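Side-chain contacts in imelysin (Bacteroides ovatus ATCC 8483, PDB 3OYV), which probably takes part in bacterial iron uptake at the outer membrane, as a metal-binding member of the imelysin-like protein family: residues H25-N30 / Q339-F344; N310-I315 / L347-Y352; E280-S285 / P300-W305. All blocks are in the same frame, centred on the assembly; numbering follows the deposited sequence.

Contact 1: H25-N30 / Q339-F344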
loop_
_atom_site.group_PDB
_atom_site.type_symbol
_atom_site.label_atom_id
_atom_site.label_comp_id
_atom_site.label_asym_id
_atom_site.label_seq_id
_atom_site.Cartn_x
_atom_site.Cartn_y
_atom_site.Cartn_z
ATOM N N HIS A 25 -7.648 -14.353 -19.035
ATOM C CA HIS A 25 -8.825 -13.479 -18.884
ATOM C C HIS A 25 -9.582 -13.793 -17.614
ATOM O O HIS A 25 -9.920 -12.895 -16.817
ATOM C CB HIS A 25 -9.776 -13.624 -20.075
ATOM C CG HIS A 25 -9.166 -13.218 -21.396
ATOM N ND1 HIS A 25 -9.736 -13.546 -22.615
ATOM C CD2 HIS A 25 -8.009 -12.579 -21.695
ATOM C CE1 HIS A 25 -8.986 -13.074 -23.597
ATOM N NE2 HIS A 25 -7.941 -12.470 -23.067
ATOM N N ASN A 26 -9.930 -15.066 -17.450
ATOM C CA ASN A 26 -10.711 -15.467 -16.300
ATOM C C ASN A 26 -10.008 -15.209 -14.966
ATOM O O ASN A 26 -10.656 -14.793 -13.988
ATOM C CB ASN A 26 -11.093 -16.936 -16.438
ATOM C CG ASN A 26 -12.194 -17.147 -17.484
ATOM O OD1 ASN A 26 -13.047 -16.281 -17.664
ATOM N ND2 ASN A 26 -12.194 -18.317 -18.145
ATOM N N TYR A 27 -8.714 -15.494 -14.910
ATOM C CA TYR A 27 -8.001 -15.320 -13.642
ATOM C C TYR A 27 -7.775 -13.841 -13.332
ATOM O O TYR A 27 -7.899 -13.424 -12.187
ATOM C CB TYR A 27 -6.716 -16.131 -13.550
ATOM C CG TYR A 27 -6.324 -16.308 -12.107
ATOM C CD1 TYR A 27 -7.172 -16.970 -11.216
ATOM C CD2 TYR A 27 -5.133 -15.793 -11.630
ATOM C CE1 TYR A 27 -6.835 -17.129 -9.906
ATOM C CE2 TYR A 27 -4.780 -15.957 -10.297
ATOM C CZ TYR A 27 -5.639 -16.634 -9.438
ATOM O OH TYR A 27 -5.312 -16.827 -8.104
HETATM N N MSE A 28 -7.454 -13.043 -14.353
HETATM C CA MSE A 28 -7.363 -11.579 -14.162
HETATM C C MSE A 28 -8.670 -11.059 -13.595
HETATM O O MSE A 28 -8.662 -10.260 -12.661
HETATM C CB MSE A 28 -7.058 -10.822 -15.449
HETATM C CG MSE A 28 -5.628 -10.758 -15.842
HETATM SE SE MSE A 28 -5.338 -9.431 -17.187
HETATM C CE MSE A 28 -6.537 -10.131 -18.527
ATOM N N ARG A 29 -9.780 -11.472 -14.213
ATOM C CA ARG A 29 -11.085 -11.058 -13.715
ATOM C C ARG A 29 -11.279 -11.462 -12.253
ATOM O O ARG A 29 -11.772 -10.684 -11.443
ATOM C CB ARG A 29 -12.248 -11.609 -14.568
ATOM C CG ARG A 29 -13.597 -11.294 -14.058
ATOM C CD ARG A 29 -14.639 -11.700 -15.049
ATOM N NE ARG A 29 -15.943 -11.601 -14.399
ATOM C CZ ARG A 29 -17.117 -11.807 -14.989
ATOM N NH1 ARG A 29 -17.166 -12.191 -16.235
ATOM N NH2 ARG A 29 -18.248 -11.674 -14.297
ATOM N N ASN A 30 -10.919 -12.701 -11.932
ATOM C CA ASN A 30 -11.070 -13.183 -10.577
ATOM C C ASN A 30 -10.290 -12.315 -9.580
ATOM O O ASN A 30 -10.812 -11.904 -8.547
ATOM C CB ASN A 30 -10.609 -14.636 -10.465
ATOM C CG ASN A 30 -11.089 -15.282 -9.168
ATOM O OD1 ASN A 30 -12.283 -15.496 -8.984
ATOM N ND2 ASN A 30 -10.159 -15.541 -8.231
ATOM N N GLN A 339 -3.972 -16.063 -0.503
ATOM C CA GLN A 339 -3.296 -14.764 -0.384
ATOM C C GLN A 339 -2.152 -14.599 -1.379
ATOM O O GLN A 339 -2.034 -13.540 -2.022
ATOM C CB GLN A 339 -2.807 -14.594 1.065
ATOM C CG GLN A 339 -3.947 -14.365 2.038
ATOM C CD GLN A 339 -3.551 -14.358 3.481
ATOM O OE1 GLN A 339 -2.410 -14.665 3.826
ATOM N NE2 GLN A 339 -4.499 -13.990 4.348
ATOM N N ASN A 340 -1.333 -15.629 -1.553
ATOM C CA ASN A 340 -0.139 -15.529 -2.370
ATOM C C ASN A 340 -0.350 -15.720 -3.887
ATOM O O ASN A 340 0.606 -15.740 -4.651
ATOM C CB ASN A 340 0.983 -16.427 -1.818
ATOM C CG ASN A 340 0.675 -17.882 -1.929
ATOM O OD1 ASN A 340 -0.291 -18.274 -2.586
ATOM N ND2 ASN A 340 1.518 -18.723 -1.294
ATOM N N VAL A 341 -1.612 -15.834 -4.302
ATOM C CA VAL A 341 -1.972 -15.808 -5.725
ATOM C C VAL A 341 -3.130 -14.839 -5.980
ATOM O O VAL A 341 -3.829 -14.948 -6.981
ATOM C CB VAL A 341 -2.283 -17.230 -6.269
ATOM C CG1 VAL A 341 -1.034 -18.133 -6.187
ATOM C CG2 VAL A 341 -3.509 -17.830 -5.567
ATOM N N ARG A 342 -3.273 -13.830 -5.128
ATOM C CA ARG A 342 -4.257 -12.769 -5.370
ATOM C C ARG A 342 -3.594 -11.407 -5.084
ATOM O O ARG A 342 -2.361 -11.301 -4.940
ATOM C CB ARG A 342 -5.511 -12.982 -4.516
ATOM C CG ARG A 342 -5.246 -12.848 -3.041
ATOM C CD ARG A 342 -6.420 -13.319 -2.227
ATOM N NE ARG A 342 -7.513 -12.358 -2.038
ATOM C CZ ARG A 342 -8.733 -12.643 -1.588
ATOM N NH1 ARG A 342 -9.152 -13.908 -1.408
ATOM N NH2 ARG A 342 -9.576 -11.672 -1.348
ATOM N N GLY A 343 -4.433 -10.389 -5.015
ATOM C CA GLY A 343 -4.001 -9.068 -4.647
ATOM C C GLY A 343 -3.364 -8.279 -5.755
ATOM O O GLY A 343 -3.178 -8.752 -6.887
ATOM N N PHE A 344 -2.957 -7.059 -5.387
ATOM C CA PHE A 344 -2.381 -6.144 -6.350
ATOM C C PHE A 344 -1.200 -6.732 -7.133
ATOM O O PHE A 344 -1.038 -6.464 -8.315
ATOM C CB PHE A 344 -1.922 -4.869 -5.667
ATOM C CG PHE A 344 -3.011 -3.850 -5.407
ATOM C CD1 PHE A 344 -3.606 -3.210 -6.482
ATOM C CD2 PHE A 344 -3.381 -3.492 -4.107
ATOM C CE1 PHE A 344 -4.524 -2.238 -6.275
ATOM C CE2 PHE A 344 -4.322 -2.496 -3.892
ATOM C CZ PHE A 344 -4.925 -1.889 -4.993
#
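One short hydrogen bond joins the two segments: the phenol OH of Y27 donates to the backbone oxygen of V341, OH to O being 2.6 Å. The approach is bent, with a C=O...donor angle of 137°, and the hydroxyl sits 35° out of the carbonyl plane. Seen from the ring, V341 O lies at the edge, near the ring plane. Y27 can reach that far because its CG stands anti to the backbone N (chi1 -159°), which carries the ring out from helix 21-47 and brings the hydroxyl to the other segment.

The bond falls at an informative place in the sequence. V341 lies just after the short 3-10 turn 339-340, and two residues later G343 begins the GxHxxE sequence motif of the imelysin family, whose glutamate is E348. The first helix of the chain is thus tied to the lead-in of the motif-bearing helix 343-351.

Van der Waals contact is confined to the same two residues. The CG2 methyl of V341 lies 3.3 Å from Y27 OH, and the two side chains meet at about a right angle. T346 and L350 of helix 343-351 also pack against Y27. Among ionic partners, the next residue, R342, forms salt bridges with E336 and D38, the latter on helix 21-47.

Contact 2: N310-I315 / L347-Y352; sequences NAIVQI and LEFLLY
This is apolar helix-to-helix packing, in which helix 309-316 lies across the C-terminal part of helix 343-351, the helix that carries the GxHxxE motif of the imelysin family. The segment axes approach to 11.6 Å and cross at -59°, so few side chains can meet; the CA atoms of I312 and F349, 8.9 Å apart, are the nearest CA pair across the two segments. Both residues direct their side chains at the opposite helix and slide past each other in opposite directions. I312 CG2 touches F349 CE1 at 3.7 Å, while its CD1 lies over one face of the ring. A chi1 of 178° swings the F349 ring straight out from its helix to the I312 branches. Y117 meets the same ring edge-to-face, and a glycerol, probably from the crystallisation liquor, lies close by.

One residue before F349, the motif glutamate E348 faces another way, bonded through OE1 to H345 ND1 and through OE2 to S118. L350 adds a looser methyl contact, its CD2 4.2 Å from I312 CG2. V313 crosses the phenyl group at about a right angle, its CG2 approaching F349 CZ obliquely at 4.2 Å.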
loop_
_atom_site.group_PDB
_atom_site.type_symbol
_atom_site.label_atom_id
_atom_site.label_comp_id
_atom_site.label_asym_id
_atom_site.label_seq_id
_atom_site.Cartn_x
_atom_site.Cartn_y
_atom_site.Cartn_z
ATOM N N ASN A 310 4.913 -19.749 -9.278
ATOM C CA ASN A 310 4.703 -20.986 -10.011
ATOM C C ASN A 310 3.227 -21.427 -9.951
ATOM O O ASN A 310 2.711 -21.960 -10.957
ATOM C CB ASN A 310 5.634 -22.094 -9.541
ATOM C CG ASN A 310 5.327 -23.416 -10.211
ATOM O OD1 ASN A 310 4.756 -24.298 -9.602
ATOM N ND2 ASN A 310 5.635 -23.513 -11.488
ATOM N N ALA A 311 2.536 -21.180 -8.838
ATOM C CA ALA A 311 1.106 -21.462 -8.752
ATOM C C ALA A 311 0.287 -20.619 -9.718
ATOM O O ALA A 311 -0.702 -21.110 -10.289
ATOM C CB ALA A 311 0.578 -21.293 -7.338
ATOM N N ILE A 312 0.706 -19.365 -9.925
ATOM C CA ILE A 312 0.017 -18.525 -10.925
ATOM C C ILE A 312 0.191 -19.102 -12.321
ATOM O O ILE A 312 -0.765 -19.178 -13.079
ATOM C CB ILE A 312 0.478 -17.053 -10.854
ATOM C CG1 ILE A 312 0.177 -16.447 -9.476
ATOM C CG2 ILE A 312 -0.209 -16.228 -11.924
ATOM C CD1 ILE A 312 0.919 -15.114 -9.183
ATOM N N VAL A 313 1.407 -19.502 -12.671
ATOM C CA VAL A 313 1.657 -20.123 -13.965
ATOM C C VAL A 313 0.818 -21.402 -14.143
ATOM O O VAL A 313 0.237 -21.610 -15.210
ATOM C CB VAL A 313 3.165 -20.379 -14.167
ATOM C CG1 VAL A 313 3.441 -21.242 -15.424
ATOM C CG2 VAL A 313 3.926 -19.037 -14.231
ATOM N N GLN A 314 0.714 -22.222 -13.098
ATOM C CA GLN A 314 -0.118 -23.438 -13.158
ATOM C C GLN A 314 -1.587 -23.078 -13.403
ATOM O O GLN A 314 -2.268 -23.710 -14.226
ATOM C CB GLN A 314 0.029 -24.265 -11.883
ATOM C CG GLN A 314 1.384 -24.936 -11.711
ATOM C CD GLN A 314 1.523 -25.646 -10.374
ATOM O OE1 GLN A 314 0.726 -25.439 -9.451
ATOM N NE2 GLN A 314 2.549 -26.483 -10.260
ATOM N N ILE A 315 -2.080 -22.051 -12.723
ATOM C CA ILE A 315 -3.444 -21.524 -12.976
ATOM C C ILE A 315 -3.623 -21.109 -14.442
ATOM O O ILE A 315 -4.622 -21.452 -15.102
ATOM C CB ILE A 315 -3.748 -20.345 -12.001
ATOM C CG1 ILE A 315 -4.036 -20.920 -10.606
ATOM C CG2 ILE A 315 -4.918 -19.473 -12.527
ATOM C CD1 ILE A 315 -3.907 -19.908 -9.444
ATOM N N LEU A 347 -2.238 -9.232 -9.868
ATOM C CA LEU A 347 -2.673 -8.503 -11.057
ATOM C C LEU A 347 -1.510 -7.860 -11.769
ATOM O O LEU A 347 -1.463 -7.863 -12.983
ATOM C CB LEU A 347 -3.723 -7.499 -10.673
ATOM C CG LEU A 347 -4.567 -6.944 -11.790
ATOM C CD1 LEU A 347 -5.096 -8.016 -12.748
ATOM C CD2 LEU A 347 -5.739 -6.139 -11.125
ATOM N N GLU A 348 -0.576 -7.324 -10.989
ATOM C CA GLU A 348 0.632 -6.759 -11.580
ATOM C C GLU A 348 1.373 -7.783 -12.465
ATOM O O GLU A 348 1.791 -7.480 -13.591
ATOM C CB GLU A 348 1.559 -6.241 -10.453
ATOM C CG GLU A 348 2.730 -5.383 -10.907
ATOM C CD GLU A 348 3.784 -5.228 -9.808
ATOM O OE1 GLU A 348 3.665 -5.878 -8.760
ATOM O OE2 GLU A 348 4.754 -4.487 -10.057
ATOM N N PHE A 349 1.534 -8.994 -11.924
ATOM C CA PHE A 349 2.192 -10.093 -12.674
ATOM C C PHE A 349 1.490 -10.363 -14.006
ATOM O O PHE A 349 2.129 -10.626 -15.015
ATOM C CB PHE A 349 2.148 -11.338 -11.786
ATOM C CG PHE A 349 2.742 -12.592 -12.394
ATOM C CD1 PHE A 349 2.018 -13.383 -13.254
ATOM C CD2 PHE A 349 3.973 -13.051 -11.984
ATOM C CE1 PHE A 349 2.576 -14.533 -13.775
ATOM C CE2 PHE A 349 4.508 -14.225 -12.490
ATOM C CZ PHE A 349 3.817 -14.940 -13.393
ATOM N N LEU A 350 0.168 -10.308 -13.966
ATOM C CA LEU A 350 -0.696 -10.593 -15.116
ATOM C C LEU A 350 -0.732 -9.483 -16.149
ATOM O O LEU A 350 -1.098 -9.731 -17.301
ATOM C CB LEU A 350 -2.108 -10.945 -14.615
ATOM C CG LEU A 350 -2.255 -12.245 -13.791
ATOM C CD1 LEU A 350 -3.650 -12.319 -13.124
ATOM C CD2 LEU A 350 -1.931 -13.506 -14.635
ATOM N N LEU A 351 -0.322 -8.269 -15.750
ATOM C CA LEU A 351 -0.381 -7.098 -16.604
ATOM C C LEU A 351 0.966 -6.624 -17.159
ATOM O O LEU A 351 0.998 -5.958 -18.190
ATOM C CB LEU A 351 -1.056 -5.926 -15.874
ATOM C CG LEU A 351 -2.538 -6.083 -15.589
ATOM C CD1 LEU A 351 -3.026 -4.892 -14.753
ATOM C CD2 LEU A 351 -3.336 -6.217 -16.907
ATOM N N TYR A 352 2.048 -6.907 -16.430
ATOM C CA TYR A 352 3.368 -6.387 -16.719
ATOM C C TYR A 352 4.411 -7.480 -16.885
ATOM O O TYR A 352 4.294 -8.550 -16.266
ATOM C CB TYR A 352 3.841 -5.530 -15.563
ATOM C CG TYR A 352 3.160 -4.204 -15.365
ATOM C CD1 TYR A 352 3.632 -3.063 -15.974
ATOM C CD2 TYR A 352 2.084 -4.085 -14.479
ATOM C CE1 TYR A 352 3.045 -1.828 -15.715
ATOM C CE2 TYR A 352 1.480 -2.871 -14.245
ATOM C CZ TYR A 352 1.980 -1.741 -14.844
ATOM O OH TYR A 352 1.378 -0.542 -14.550
#

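Contact 3: E280-S285 / P300-W305; sequences EPWEKS and PNMDSW
W282 meets D303 through its indole N-H: NE1 donates to OD2 at 3.0 Å, but the N-H...O angle of 146° makes the bond weak. OD2 lies at the indole edge, near the ring plane, whereas the carboxylate as a whole is turned 72° from it. Apolar contact adds to this pair, D303 CB lying 3.6 Å from W282 CZ2. On the benzo side, in the conformer described here, M302, a selenomethionine, makes an oblique Met-aromatic contact, with CE 3.8 Å from W282 CZ3 and SE 4.9 Å from the six-membered ring centroid.

With chi1 at 175°, the W282 side chain is extended and its indole reaches D303. S285 OG sits 4.0 Å above one face, offset toward the rim, and is held there by its 2.7 Å hydrogen bond to W282 O, on a lone pair in the carbonyl plane. A leucine in place of W282 has neither the N-H nor the flat indole, and would probably leave D303 OD2 without this donor and open a gap beside M302.

The stronger partner of D303 is R279, which forms a salt bridge with OD1 and another with E283; E283 also binds H120. D303 OD2 is hydrogen-bonded to a glycerol and lies near an unidentified ligand, both probably from the crystallisation liquor, though they may indicate a pocket.

Farther out, helix 265-283 is kinked at P281, W282 packs on L245 of helix 223-261, and M302 of helix 298-303 rests on A39 and L42 of helix 21-47.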
loop_
_atom_site.group_PDB
_atom_site.type_symbol
_atom_site.label_atom_id
_atom_site.label_comp_id
_atom_site.label_asym_id
_atom_site.label_seq_id
_atom_site.Cartn_x
_atom_site.Cartn_y
_atom_site.Cartn_z
ATOM N N GLU A 280 -1.954 4.061 -6.153
ATOM C CA GLU A 280 -1.564 5.271 -5.437
ATOM C C GLU A 280 -2.261 5.445 -4.084
ATOM O O GLU A 280 -1.561 5.605 -3.082
ATOM C CB GLU A 280 -1.730 6.501 -6.304
ATOM C CG GLU A 280 -1.076 7.722 -5.655
ATOM C CD GLU A 280 -1.084 8.930 -6.545
ATOM O OE1 GLU A 280 -1.736 8.879 -7.608
ATOM O OE2 GLU A 280 -0.432 9.925 -6.168
ATOM N N PRO A 281 -3.615 5.387 -4.019
ATOM C CA PRO A 281 -4.219 5.504 -2.704
ATOM C C PRO A 281 -3.860 4.316 -1.804
ATOM O O PRO A 281 -3.711 4.497 -0.579
ATOM C CB PRO A 281 -5.717 5.582 -2.998
ATOM C CG PRO A 281 -5.853 4.970 -4.350
ATOM C CD PRO A 281 -4.646 5.379 -5.077
ATOM N N TRP A 282 -3.689 3.122 -2.371
ATOM C CA TRP A 282 -3.251 1.987 -1.555
ATOM C C TRP A 282 -1.896 2.268 -0.894
ATOM O O TRP A 282 -1.724 2.175 0.317
ATOM C CB TRP A 282 -3.129 0.692 -2.371
ATOM C CG TRP A 282 -2.557 -0.383 -1.504
ATOM C CD1 TRP A 282 -1.277 -0.835 -1.515
ATOM C CD2 TRP A 282 -3.230 -1.070 -0.437
ATOM N NE1 TRP A 282 -1.108 -1.765 -0.525
ATOM C CE2 TRP A 282 -2.280 -1.920 0.169
ATOM C CE3 TRP A 282 -4.510 -1.018 0.101
ATOM C CZ2 TRP A 282 -2.602 -2.748 1.238
ATOM C CZ3 TRP A 282 -4.829 -1.862 1.148
ATOM C CH2 TRP A 282 -3.875 -2.692 1.722
ATOM N N GLU A 283 -0.946 2.692 -1.721
ATOM C CA GLU A 283 0.421 2.912 -1.232
ATOM C C GLU A 283 0.432 4.084 -0.234
ATOM O O GLU A 283 1.166 4.060 0.772
ATOM C CB GLU A 283 1.336 3.130 -2.433
ATOM C CG GLU A 283 1.472 1.922 -3.315
ATOM C CD GLU A 283 2.031 2.164 -4.703
ATOM O OE1 GLU A 283 2.050 3.325 -5.170
ATOM O OE2 GLU A 283 2.349 1.120 -5.347
ATOM N N LYS A 284 -0.394 5.094 -0.508
ATOM C CA LYS A 284 -0.517 6.234 0.397
ATOM C C LYS A 284 -1.372 5.957 1.627
ATOM O O LYS A 284 -1.572 6.845 2.471
ATOM C CB LYS A 284 -1.030 7.444 -0.361
ATOM C CG LYS A 284 -0.025 7.949 -1.379
ATOM C CD LYS A 284 -0.533 9.194 -2.026
ATOM C CE LYS A 284 0.516 9.924 -2.831
ATOM N NZ LYS A 284 -0.052 11.168 -3.436
ATOM N N SER A 285 -1.845 4.715 1.790
ATOM C CA SER A 285 -2.546 4.295 2.992
ATOM C C SER A 285 -1.670 3.488 3.909
ATOM O O SER A 285 -2.133 3.133 4.981
ATOM C CB SER A 285 -3.801 3.468 2.651
ATOM O OG SER A 285 -3.520 2.107 2.385
ATOM N N PRO A 300 -3.181 -8.933 3.713
ATOM C CA PRO A 300 -2.606 -9.951 2.841
ATOM C C PRO A 300 -3.527 -10.449 1.709
ATOM O O PRO A 300 -3.035 -10.965 0.693
ATOM C CB PRO A 300 -2.206 -11.087 3.812
ATOM C CG PRO A 300 -2.931 -10.828 5.044
ATOM C CD PRO A 300 -3.119 -9.332 5.132
ATOM N N ASN A 301 -4.824 -10.259 1.872
ATOM C CA ASN A 301 -5.752 -10.548 0.762
ATOM C C ASN A 301 -5.682 -9.523 -0.365
ATOM O O ASN A 301 -6.044 -9.834 -1.495
ATOM C CB ASN A 301 -7.180 -10.659 1.296
ATOM C CG ASN A 301 -7.519 -12.039 1.759
ATOM O OD1 ASN A 301 -6.741 -12.956 1.595
ATOM N ND2 ASN A 301 -8.714 -12.202 2.343
HETATM N N MSE A 302 -5.222 -8.330 -0.038
HETATM C CA MSE A 302 -5.120 -7.244 -1.013
HETATM C C MSE A 302 -3.726 -7.032 -1.588
HETATM O O MSE A 302 -3.581 -6.459 -2.673
HETATM C CB MSE A 302 -5.610 -5.970 -0.371
HETATM C CG MSE A 302 -7.086 -6.070 -0.045
HETATM SE SE MSE A 302 -7.804 -4.392 0.691
HETATM C CE MSE A 302 -7.774 -3.262 -0.824
ATOM N N ASP A 303 -2.694 -7.454 -0.852
ATOM C CA ASP A 303 -1.350 -6.967 -1.152
ATOM C C ASP A 303 -0.218 -7.876 -0.707
ATOM O O ASP A 303 0.819 -7.396 -0.280
ATOM C CB ASP A 303 -1.162 -5.584 -0.502
ATOM C CG ASP A 303 0.008 -4.799 -1.084
ATOM O OD1 ASP A 303 0.230 -4.840 -2.319
ATOM O OD2 ASP A 303 0.685 -4.113 -0.279
ATOM N N SER A 304 -0.368 -9.194 -0.836
ATOM C CA SER A 304 0.720 -10.055 -0.452
ATOM C C SER A 304 1.907 -9.890 -1.357
ATOM O O SER A 304 1.773 -9.668 -2.564
ATOM C CB SER A 304 0.325 -11.543 -0.472
ATOM O OG SER A 304 -0.497 -11.866 0.622
ATOM N N TRP A 305 3.084 -10.047 -0.761
ATOM C CA TRP A 305 4.351 -10.110 -1.480
ATOM C C TRP A 305 5.335 -10.828 -0.562
ATOM O O TRP A 305 5.423 -10.471 0.597
ATOM C CB TRP A 305 4.883 -8.717 -1.856
ATOM C CG TRP A 305 6.150 -8.830 -2.624
ATOM C CD1 TRP A 305 7.419 -8.720 -2.142
ATOM C CD2 TRP A 305 6.275 -9.213 -3.987
ATOM N NE1 TRP A 305 8.316 -8.940 -3.131
ATOM C CE2 TRP A 305 7.643 -9.248 -4.282
ATOM C CE3 TRP A 305 5.358 -9.477 -5.006
ATOM C CZ2 TRP A 305 8.122 -9.568 -5.540
ATOM C CZ3 TRP A 305 5.826 -9.798 -6.251
ATOM C CH2 TRP A 305 7.195 -9.837 -6.525
#

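How the contacts relate
Contact 1 opens first, on helix 21-47, and closes only at 339-344, after 308 residues. Nested within that long loop is contact 3, whose segments 280-285 and 300-305 close a short loop between helices 265-283 and 298-303. Contact 2 follows it in series, opening at 310-315 inside the same long loop but closing at 347-352, beyond it, so contacts 1 and 2 cross. They also touch: Y27 CG lies 3.5 Å from I315 CG2. Contact 1 meets contact 3 through a probable hydrogen bond from F344 N to M302 O, 2.8 Å. Contacts 2 and 3 do not touch. Contact 1 ties the first helix to the lead-in of helix 343-351; contacts 2 and 3 join C-terminal helices.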